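Local coordinates for protein probable endonuclease 4 (Thermotoga maritima, PDB 4HNO) that probably cleaves phosphodiester bonds at apurinic or apyrimidinic sites in damaged DNA, using a cluster of three metal ions, as part of base excision repair, at residues R173-C183 against R213-S222; Y108-G118 against L145-I156. All coordinates share one frame; numbering follows the deposited sequence.

Contact 1 (R173-C183 against R213-S222). With MN (manganese (II) ion), chain E.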
loop_
_atom_site.group_PDB
_atom_site.type_symbol
_atom_site.label_atom_id
_atom_site.label_comp_id
_atom_site.label_asym_id
_atom_site.label_seq_id
_atom_site.Cartn_x
_atom_site.Cartn_y
_atom_site.Cartn_z
ATOM N N ARG A 173 9.277 -15.535 -4.235
ATOM C CA ARG A 173 9.219 -14.210 -4.805
ATOM C C ARG A 173 7.944 -13.975 -5.611
ATOM O O ARG A 173 7.549 -12.809 -5.778
ATOM C CB ARG A 173 10.467 -13.882 -5.581
ATOM C CG ARG A 173 10.730 -14.762 -6.705
ATOM C CD ARG A 173 12.055 -14.416 -7.348
ATOM N NE ARG A 173 12.300 -15.364 -8.416
ATOM C CZ ARG A 173 12.920 -16.527 -8.272
ATOM N NH1 ARG A 173 13.405 -16.915 -7.104
ATOM N NH2 ARG A 173 13.049 -17.324 -9.314
ATOM N N ASP A 174 7.258 -15.012 -6.073
ATOM C CA ASP A 174 5.982 -14.790 -6.734
ATOM C C ASP A 174 4.904 -14.297 -5.757
ATOM O O ASP A 174 3.866 -13.778 -6.175
ATOM C CB ASP A 174 5.466 -16.062 -7.435
ATOM C CG ASP A 174 6.298 -16.488 -8.621
ATOM O OD1 ASP A 174 7.157 -15.714 -9.060
ATOM O OD2 ASP A 174 6.075 -17.599 -9.139
ATOM N N ARG A 175 5.152 -14.452 -4.456
ATOM C CA ARG A 175 4.257 -13.935 -3.430
ATOM C C ARG A 175 4.783 -12.653 -2.800
ATOM O O ARG A 175 4.334 -12.270 -1.726
ATOM C CB ARG A 175 3.951 -15.005 -2.400
ATOM C CG ARG A 175 3.073 -16.111 -2.963
ATOM C CD ARG A 175 2.901 -17.252 -1.991
ATOM N NE ARG A 175 2.230 -16.796 -0.785
ATOM C CZ ARG A 175 2.371 -17.346 0.415
ATOM N NH1 ARG A 175 1.678 -16.852 1.427
ATOM N NH2 ARG A 175 3.179 -18.380 0.594
ATOM N N VAL A 176 5.643 -11.942 -3.534
ATOM C CA VAL A 176 6.060 -10.597 -3.146
ATOM C C VAL A 176 5.826 -9.700 -4.357
ATOM O O VAL A 176 6.324 -9.972 -5.461
ATOM C CB VAL A 176 7.527 -10.554 -2.730
ATOM C CG1 VAL A 176 7.936 -9.135 -2.340
ATOM C CG2 VAL A 176 7.784 -11.506 -1.579
ATOM N N ALA A 177 5.108 -8.609 -4.148
ATOM C CA ALA A 177 4.894 -7.628 -5.203
ATOM C C ALA A 177 5.023 -6.234 -4.578
ATOM O O ALA A 177 5.583 -6.123 -3.484
ATOM C CB ALA A 177 3.597 -7.897 -5.963
ATOM N N ILE A 178 4.580 -5.195 -5.272
ATOM C CA ILE A 178 4.950 -3.836 -4.939
ATOM C C ILE A 178 3.730 -2.925 -4.881
ATOM O O ILE A 178 2.810 -3.014 -5.700
ATOM C CB ILE A 178 5.963 -3.321 -6.010
ATOM C CG1 ILE A 178 7.200 -4.221 -6.114
ATOM C CG2 ILE A 178 6.336 -1.859 -5.805
ATOM C CD1 ILE A 178 8.049 -4.244 -4.884
ATOM N N THR A 179 3.786 -1.993 -3.929
ATOM C CA THR A 179 2.891 -0.841 -3.845
ATOM C C THR A 179 3.732 0.421 -3.980
ATOM O O THR A 179 4.751 0.553 -3.306
ATOM C CB THR A 179 2.181 -0.812 -2.505
ATOM O OG1 THR A 179 1.333 -1.959 -2.445
ATOM C CG2 THR A 179 1.367 0.462 -2.295
ATOM N N TYR A 180 3.267 1.341 -4.821
ATOM C CA TYR A 180 3.941 2.627 -4.956
ATOM C C TYR A 180 3.104 3.710 -4.285
ATOM O O TYR A 180 1.954 3.945 -4.675
ATOM C CB TYR A 180 4.153 2.995 -6.442
ATOM C CG TYR A 180 4.902 4.293 -6.540
ATOM C CD1 TYR A 180 6.255 4.348 -6.241
ATOM C CD2 TYR A 180 4.262 5.485 -6.870
ATOM C CE1 TYR A 180 6.954 5.531 -6.260
ATOM C CE2 TYR A 180 4.969 6.684 -6.920
ATOM C CZ TYR A 180 6.313 6.692 -6.593
ATOM O OH TYR A 180 7.042 7.854 -6.603
ATOM N N ASP A 181 3.673 4.357 -3.266
ATOM C CA ASP A 181 3.034 5.459 -2.565
ATOM C C ASP A 181 3.605 6.773 -3.117
ATOM O O ASP A 181 4.816 7.019 -3.062
ATOM C CB ASP A 181 3.273 5.324 -1.059
ATOM C CG ASP A 181 2.567 6.378 -0.234
ATOM O OD1 ASP A 181 1.843 6.012 0.731
ATOM O OD2 ASP A 181 2.718 7.583 -0.545
ATOM N N THR A 182 2.728 7.581 -3.696
ATOM C CA THR A 182 3.170 8.797 -4.363
ATOM C C THR A 182 3.772 9.825 -3.409
ATOM O O THR A 182 4.643 10.587 -3.828
ATOM C CB THR A 182 2.023 9.427 -5.169
ATOM O OG1 THR A 182 0.925 9.751 -4.337
ATOM C CG2 THR A 182 1.535 8.508 -6.260
ATOM N N CYS A 183 3.286 9.904 -2.179
ATOM C CA CYS A 183 3.853 10.857 -1.218
ATOM C C CYS A 183 5.220 10.385 -0.762
ATOM O O CYS A 183 6.196 11.141 -0.765
ATOM C CB CYS A 183 2.912 11.075 -0.040
ATOM S SG CYS A 183 3.541 12.254 1.176
ATOM N N ARG A 213 4.180 -6.588 -11.361
ATOM C CA ARG A 213 4.308 -6.597 -9.909
ATOM C C ARG A 213 3.779 -5.344 -9.230
ATOM O O ARG A 213 3.704 -5.324 -7.993
ATOM C CB ARG A 213 5.759 -6.850 -9.498
ATOM C CG ARG A 213 6.302 -8.243 -9.823
ATOM C CD ARG A 213 5.808 -9.306 -8.863
ATOM N NE ARG A 213 4.490 -9.798 -9.173
ATOM C CZ ARG A 213 3.887 -10.767 -8.491
ATOM N NH1 ARG A 213 4.402 -11.217 -7.355
ATOM N NH2 ARG A 213 2.731 -11.269 -8.941
ATOM N N LEU A 214 3.426 -4.306 -9.974
ATOM C CA LEU A 214 2.852 -3.122 -9.363
ATOM C C LEU A 214 1.363 -3.362 -9.152
ATOM O O LEU A 214 0.570 -3.314 -10.095
ATOM C CB LEU A 214 3.094 -1.882 -10.238
ATOM C CG LEU A 214 2.497 -0.594 -9.687
ATOM C CD1 LEU A 214 3.095 -0.224 -8.336
ATOM C CD2 LEU A 214 2.682 0.534 -10.698
ATOM N N LYS A 215 0.981 -3.649 -7.908
ATOM C CA LYS A 215 -0.383 -4.070 -7.604
ATOM C C LYS A 215 -1.279 -2.985 -7.040
ATOM O O LYS A 215 -2.501 -3.101 -7.099
ATOM C CB LYS A 215 -0.366 -5.247 -6.626
ATOM C CG LYS A 215 0.307 -6.500 -7.157
ATOM C CD LYS A 215 -0.365 -7.060 -8.389
ATOM C CE LYS A 215 0.337 -8.315 -8.841
ATOM N NZ LYS A 215 -0.236 -8.846 -10.106
ATOM N N MET A 216 -0.688 -1.935 -6.485
ATOM C CA MET A 216 -1.448 -0.874 -5.843
ATOM C C MET A 216 -0.622 0.401 -5.911
ATOM O O MET A 216 0.603 0.354 -5.781
ATOM C CB MET A 216 -1.751 -1.229 -4.387
ATOM C CG MET A 216 -2.408 -0.102 -3.585
ATOM S SD MET A 216 -3.194 -0.622 -2.037
ATOM C CE MET A 216 -1.923 -1.640 -1.273
ATOM N N ILE A 217 -1.311 1.521 -6.073
ATOM C CA ILE A 217 -0.739 2.847 -5.863
ATOM C C ILE A 217 -1.458 3.456 -4.676
ATOM O O ILE A 217 -2.688 3.454 -4.612
ATOM C CB ILE A 217 -0.901 3.708 -7.122
ATOM C CG1 ILE A 217 0.014 3.169 -8.221
ATOM C CG2 ILE A 217 -0.602 5.187 -6.823
ATOM C CD1 ILE A 217 -0.321 3.679 -9.601
ATOM N N HIS A 218 -0.674 3.966 -3.719
ATOM C CA HIS A 218 -1.223 4.798 -2.671
ATOM C C HIS A 218 -1.167 6.231 -3.187
ATOM O O HIS A 218 -0.082 6.783 -3.419
ATOM C CB HIS A 218 -0.459 4.674 -1.367
ATOM C CG HIS A 218 -0.668 3.379 -0.670
ATOM N ND1 HIS A 218 0.136 2.986 0.378
ATOM C CD2 HIS A 218 -1.620 2.430 -0.834
ATOM C CE1 HIS A 218 -0.332 1.834 0.818
ATOM N NE2 HIS A 218 -1.392 1.473 0.103
ATOM N N LEU A 219 -2.342 6.789 -3.418
ATOM C CA LEU A 219 -2.502 8.073 -4.074
ATOM C C LEU A 219 -2.635 9.135 -2.995
ATOM O O LEU A 219 -3.698 9.360 -2.424
ATOM C CB LEU A 219 -3.728 8.038 -4.990
ATOM C CG LEU A 219 -3.705 9.160 -6.018
ATOM C CD1 LEU A 219 -2.716 8.842 -7.147
ATOM C CD2 LEU A 219 -5.099 9.432 -6.561
ATOM N N ASN A 220 -1.503 9.778 -2.717
ATOM C CA ASN A 220 -1.376 10.764 -1.654
ATOM C C ASN A 220 -0.656 12.000 -2.191
ATOM O O ASN A 220 0.417 11.880 -2.779
ATOM C CB ASN A 220 -0.508 10.199 -0.521
ATOM C CG ASN A 220 -1.157 9.011 0.168
ATOM O OD1 ASN A 220 -2.347 9.059 0.490
ATOM N ND2 ASN A 220 -0.369 7.971 0.400
ATOM N N ASP A 221 -1.234 13.182 -1.997
ATOM C CA ASP A 221 -0.442 14.384 -2.223
ATOM C C ASP A 221 0.526 14.499 -1.027
ATOM O O ASP A 221 0.501 13.683 -0.093
ATOM C CB ASP A 221 -1.377 15.596 -2.412
ATOM C CG ASP A 221 -0.803 16.686 -3.318
ATOM O OD1 ASP A 221 0.422 16.894 -3.292
ATOM O OD2 ASP A 221 -1.618 17.350 -4.025
ATOM N N SER A 222 1.375 15.515 -1.069
ATOM C CA SER A 222 2.355 15.754 -0.025
ATOM C C SER A 222 2.238 17.157 0.548
ATOM O O SER A 222 2.089 18.129 -0.189
ATOM C CB SER A 222 3.777 15.558 -0.541
ATOM O OG SER A 222 4.669 15.776 0.541
HETATM MN MN MN E . 1.110 4.418 1.790
HETATM O O HOH W 1 1.269 -13.429 -7.841
HETATM O O HOH W 2 1.025 3.859 3.656
#
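Two neighbouring parallel strands of the TIM barrel, 176-181 and 214-219, bring Asp181 and His218 together at the metal centre of this endonuclease. Asp181 OD1 binds the manganese ion at 2.0 Å and His218 ND1 at 2.2 Å; Glu147 and Glu263 supply further ligands, and water 2 another. The carboxylate oxygen lies at the edge of the imidazole, near its plane. Over one ring face sits the methyl of Thr179, CG2 being 3.7 Å from the centroid of the His218 ring and almost on its normal. A chi1 of -65° lays OG1 beside the backbone N, where it hydrogen-bonds to Asn110, and leaves CG2 anti to that N, over the ring. On its far edge the ring is held through NE2 by Gln33. Asn220, held more firmly by Glu263, adds only a weak bond from ND2 to Asp181 OD2 (3.3 Å), an oxygen whose stronger partner is His184; the two flat groups are turned 40° apart.

Beyond the ligands, Thr182 OG1 donates to Asn220 O at 2.7 Å. At the opposite end, the chain of Arg213 bends at chi2 and chi3 and brings NH1 to Asp174 O (2.9 Å) and Val176 O (3.0 Å), both met from above their carbonyl planes, while Ala177 CB lies over one guanidinium face, toward its rim. With Gln33 behind it and the Thr179 methyl over it, the His218 imidazole probably has little freedom to rotate, which would keep ND1 directed at the metal.

Contact 2 (Y108-G118 against L145-I156). With ZN (zinc ion), chain B; MN (manganese (II) ion), chain E.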
loop_
_atom_site.group_PDB
_atom_site.type_symbol
_atom_site.label_atom_id
_atom_site.label_comp_id
_atom_site.label_asym_id
_atom_site.label_seq_id
_atom_site.Cartn_x
_atom_site.Cartn_y
_atom_site.Cartn_z
ATOM N N TYR A 108 -3.986 -9.681 -0.795
ATOM C CA TYR A 108 -2.791 -8.830 -0.718
ATOM C C TYR A 108 -2.671 -8.233 0.678
ATOM O O TYR A 108 -3.634 -7.688 1.215
ATOM C CB TYR A 108 -2.905 -7.670 -1.694
ATOM C CG TYR A 108 -2.950 -8.084 -3.124
ATOM C CD1 TYR A 108 -4.075 -7.919 -3.896
ATOM C CD2 TYR A 108 -1.828 -8.647 -3.698
ATOM C CE1 TYR A 108 -4.088 -8.331 -5.225
ATOM C CE2 TYR A 108 -1.830 -9.064 -5.005
ATOM C CZ TYR A 108 -2.958 -8.904 -5.771
ATOM O OH TYR A 108 -2.914 -9.342 -7.079
ATOM N N LEU A 109 -1.447 -8.266 1.197
ATOM C CA LEU A 109 -1.108 -7.675 2.487
ATOM C C LEU A 109 0.095 -6.770 2.272
ATOM O O LEU A 109 1.190 -7.244 1.951
ATOM C CB LEU A 109 -0.782 -8.773 3.509
ATOM C CG LEU A 109 -0.369 -8.277 4.896
ATOM C CD1 LEU A 109 -1.444 -7.439 5.561
ATOM C CD2 LEU A 109 -0.024 -9.463 5.766
ATOM N N ASN A 110 -0.120 -5.478 2.431
ATOM C CA ASN A 110 0.873 -4.446 2.156
ATOM C C ASN A 110 1.642 -4.091 3.414
ATOM O O ASN A 110 1.032 -3.726 4.425
ATOM C CB ASN A 110 0.127 -3.222 1.628
ATOM C CG ASN A 110 1.041 -2.051 1.361
ATOM O OD1 ASN A 110 1.528 -1.878 0.255
ATOM N ND2 ASN A 110 1.276 -1.258 2.370
ATOM N N ILE A 111 2.971 -4.139 3.333
ATOM C CA ILE A 111 3.832 -3.818 4.457
ATOM C C ILE A 111 4.845 -2.741 4.074
ATOM O O ILE A 111 5.290 -2.642 2.951
ATOM C CB ILE A 111 4.594 -5.086 4.974
ATOM C CG1 ILE A 111 5.719 -5.534 4.025
ATOM C CG2 ILE A 111 3.663 -6.244 5.247
ATOM C CD1 ILE A 111 6.708 -6.518 4.662
ATOM N N HIS A 112 5.251 -1.978 5.069
ATOM C CA HIS A 112 6.477 -1.191 4.981
ATOM C C HIS A 112 7.630 -2.146 5.333
ATOM O O HIS A 112 7.544 -2.873 6.318
ATOM C CB HIS A 112 6.455 -0.039 5.967
ATOM C CG HIS A 112 5.356 0.937 5.710
ATOM N ND1 HIS A 112 5.285 2.164 6.309
ATOM C CD2 HIS A 112 4.311 0.889 4.859
ATOM C CE1 HIS A 112 4.206 2.801 5.882
ATOM N NE2 HIS A 112 3.564 2.027 5.034
ATOM N N PRO A 113 8.692 -2.166 4.556
ATOM C CA PRO A 113 9.754 -3.147 4.799
ATOM C C PRO A 113 10.290 -3.183 6.217
ATOM O O PRO A 113 10.501 -4.277 6.756
ATOM C CB PRO A 113 10.826 -2.737 3.783
ATOM C CG PRO A 113 10.022 -2.173 2.636
ATOM C CD PRO A 113 8.923 -1.399 3.309
ATOM N N GLY A 114 10.536 -2.026 6.799
ATOM C CA GLY A 114 11.041 -1.959 8.148
ATOM C C GLY A 114 12.089 -0.871 8.311
ATOM O O GLY A 114 12.477 -0.186 7.363
ATOM N N SER A 115 12.536 -0.728 9.555
ATOM C CA SER A 115 13.618 0.186 9.897
ATOM C C SER A 115 14.699 -0.572 10.655
ATOM O O SER A 115 14.406 -1.278 11.620
ATOM C CB SER A 115 13.138 1.321 10.758
ATOM O OG SER A 115 14.282 2.002 11.292
ATOM N N HIS A 116 15.959 -0.390 10.235
ATOM C CA HIS A 116 17.090 -1.012 10.902
ATOM C C HIS A 116 17.606 -0.235 12.089
ATOM O O HIS A 116 18.548 -0.652 12.764
ATOM C CB HIS A 116 18.227 -1.280 9.925
ATOM C CG HIS A 116 18.679 -0.069 9.188
ATOM N ND1 HIS A 116 19.332 0.974 9.796
ATOM C CD2 HIS A 116 18.530 0.268 7.889
ATOM C CE1 HIS A 116 19.574 1.902 8.886
ATOM N NE2 HIS A 116 19.091 1.501 7.724
ATOM N N LEU A 117 16.995 0.915 12.353
ATOM C CA LEU A 117 17.355 1.755 13.508
ATOM C C LEU A 117 18.850 2.141 13.572
ATOM O O LEU A 117 19.422 2.347 14.654
ATOM C CB LEU A 117 16.916 1.082 14.814
ATOM C CG LEU A 117 15.409 1.136 15.105
ATOM C CD1 LEU A 117 14.635 0.212 14.177
ATOM C CD2 LEU A 117 15.090 0.798 16.560
ATOM N N GLY A 118 19.463 2.265 12.400
ATOM C CA GLY A 118 20.858 2.667 12.279
ATOM C C GLY A 118 21.888 1.549 12.389
ATOM O O GLY A 118 23.054 1.807 12.641
ATOM N N LEU A 145 2.805 -7.255 -0.357
ATOM C CA LEU A 145 3.220 -6.093 -1.140
ATOM C C LEU A 145 4.216 -5.296 -0.308
ATOM O O LEU A 145 3.939 -4.964 0.841
ATOM C CB LEU A 145 2.030 -5.210 -1.499
ATOM C CG LEU A 145 0.901 -5.929 -2.227
ATOM C CD1 LEU A 145 -0.238 -4.968 -2.536
ATOM C CD2 LEU A 145 1.406 -6.590 -3.495
ATOM N N LEU A 146 5.363 -4.986 -0.907
ATOM C CA LEU A 146 6.326 -4.088 -0.299
ATOM C C LEU A 146 6.026 -2.682 -0.791
ATOM O O LEU A 146 6.002 -2.441 -2.002
ATOM C CB LEU A 146 7.747 -4.452 -0.689
ATOM C CG LEU A 146 8.176 -5.876 -0.418
ATOM C CD1 LEU A 146 9.593 -6.100 -0.920
ATOM C CD2 LEU A 146 8.056 -6.228 1.055
ATOM N N GLU A 147 5.806 -1.767 0.145
ATOM C CA GLU A 147 5.515 -0.374 -0.154
ATOM C C GLU A 147 6.771 0.465 0.008
ATOM O O GLU A 147 7.500 0.322 0.981
ATOM C CB GLU A 147 4.437 0.113 0.798
ATOM C CG GLU A 147 3.982 1.523 0.512
ATOM C CD GLU A 147 3.096 2.121 1.560
ATOM O OE1 GLU A 147 2.970 3.366 1.577
ATOM O OE2 GLU A 147 2.486 1.359 2.347
ATOM N N ASN A 148 7.004 1.377 -0.935
ATOM C CA ASN A 148 8.069 2.351 -0.718
ATOM C C ASN A 148 7.686 3.336 0.379
ATOM O O ASN A 148 6.502 3.645 0.584
ATOM C CB ASN A 148 8.433 3.092 -2.000
ATOM C CG ASN A 148 7.292 3.933 -2.512
ATOM O OD1 ASN A 148 6.224 3.398 -2.787
ATOM N ND2 ASN A 148 7.506 5.237 -2.671
ATOM N N VAL A 149 8.706 3.830 1.076
ATOM C CA VAL A 149 8.558 4.645 2.261
ATOM C C VAL A 149 9.429 5.895 2.122
ATOM O O VAL A 149 10.163 6.079 1.157
ATOM C CB VAL A 149 8.892 3.850 3.537
ATOM C CG1 VAL A 149 7.878 2.726 3.725
ATOM C CG2 VAL A 149 10.314 3.325 3.511
ATOM N N SER A 150 9.347 6.753 3.122
ATOM C CA SER A 150 10.172 7.952 3.160
ATOM C C SER A 150 11.497 7.669 3.867
ATOM O O SER A 150 11.626 6.717 4.647
ATOM C CB SER A 150 9.412 9.070 3.853
ATOM O OG SER A 150 8.168 9.273 3.227
ATOM N N GLN A 151 12.484 8.507 3.591
ATOM C CA GLN A 151 13.837 8.334 4.114
ATOM C C GLN A 151 13.930 8.989 5.489
ATOM O O GLN A 151 14.428 10.106 5.632
ATOM C CB GLN A 151 14.859 8.927 3.154
ATOM C CG GLN A 151 16.261 8.588 3.516
ATOM C CD GLN A 151 17.284 9.288 2.672
ATOM O OE1 GLN A 151 16.974 10.193 1.908
ATOM N NE2 GLN A 151 18.529 8.885 2.824
ATOM N N LYS A 152 13.425 8.286 6.482
ATOM C CA LYS A 152 13.367 8.763 7.854
ATOM C C LYS A 152 13.891 7.648 8.722
ATOM O O LYS A 152 13.568 6.479 8.521
ATOM C CB LYS A 152 11.937 9.102 8.260
ATOM C CG LYS A 152 11.274 10.133 7.372
ATOM C CD LYS A 152 9.801 10.248 7.675
ATOM C CE LYS A 152 9.564 10.908 9.018
ATOM N NZ LYS A 152 8.116 11.009 9.350
ATOM N N GLY A 153 14.742 8.070 9.651
ATOM C CA GLY A 153 15.533 7.198 10.481
ATOM C C GLY A 153 16.197 6.115 9.684
ATOM O O GLY A 153 16.878 6.324 8.683
ATOM N N GLY A 154 15.967 4.918 10.159
ATOM C CA GLY A 154 16.562 3.776 9.568
ATOM C C GLY A 154 15.625 3.097 8.604
ATOM O O GLY A 154 15.844 1.931 8.336
ATOM N N ASN A 155 14.635 3.792 8.030
ATOM C CA ASN A 155 13.738 3.135 7.091
ATOM C C ASN A 155 14.500 2.540 5.921
ATOM O O ASN A 155 15.422 3.147 5.357
ATOM C CB ASN A 155 12.739 4.113 6.510
ATOM C CG ASN A 155 11.602 4.418 7.424
ATOM O OD1 ASN A 155 11.486 3.862 8.520
ATOM N ND2 ASN A 155 10.734 5.315 6.973
ATOM N N ILE A 156 14.042 1.353 5.544
ATOM C CA ILE A 156 14.424 0.673 4.315
ATOM C C ILE A 156 13.241 0.732 3.367
ATOM O O ILE A 156 12.108 0.472 3.769
ATOM C CB ILE A 156 14.820 -0.780 4.610
ATOM C CG1 ILE A 156 16.043 -0.813 5.521
ATOM C CG2 ILE A 156 15.053 -1.549 3.326
ATOM C CD1 ILE A 156 16.351 -2.196 6.088
HETATM ZN ZN ZN B . 1.830 2.169 4.077
HETATM MN MN MN E . 1.110 4.418 1.790
HETATM O O HOH W 3 9.964 0.557 5.702
HETATM O O HOH W 4 13.985 4.502 11.857
HETATM O O HOH W 5 18.156 1.979 5.049
HETATM O O HOH W 2 1.025 3.859 3.656
#
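Strands 108-111 and 145-147 run parallel, their axes 4.8 Å apart at closest and inclined by 27°, as the two strands of a right-handed beta-alpha-beta unit of the TIM barrel; farther on, Ser115 and Asn155 form an antiparallel non-hydrogen-bonded pair. Glu147 extends from its strand end with CG anti to the backbone N (chi1 -176°) and bridges two metals, OE2 on zinc at 2.0 Å and OE1 on manganese at 2.1 Å. His112 NE2 binds the same zinc at 2.0 Å, its ring nearly perpendicular to the carboxylate, and His72 is a further ligand. Val149 CG1 lies over one face of this imidazole, toward its rim. As a second-shell group, Asn110 ND2 donates to Glu147 OE2 (2.9 Å) from the anti side, somewhat out of the carboxylate plane, whereas Asn110 OD1 turns to Thr179. On the other sheet face Ile111 CG1 meets Leu146 CD2 alongside, at 3.8 Å. Past the metals, Gly154 lies against one face of the His116 ring, its CA 3.9 Å from the centroid in a CH-pi contact and its O, which accepts from His116 N, over the rim; Ile156 CG1 meets the ring edge. Water 5 joins His116 NE2 to Asn155 O, donating to the carbonyl at 3.0 Å.

From the N terminus, strand 108-115 comes first, and contact 2 closes the loop that runs through helix 121-136 to strand 143-147. Contact 1 opens only after helix 160-169 and closes a second loop, through helices 182-187 and 195-208, at strand 214-222. The two loops therefore follow in series, neither enclosing nor crossing the other. Strands 143-147 and 176-181 are neighbours in the barrel sheet, so the contacts abut: Leu146 N lies 2.8 Å from Ala177 O, a probable hydrogen bond, and Asn148 OD1 probably accepts from Asp181 N. Together they tie four successive barrel strands around one metal cluster, where both contacts reach the manganese ion and share water 2.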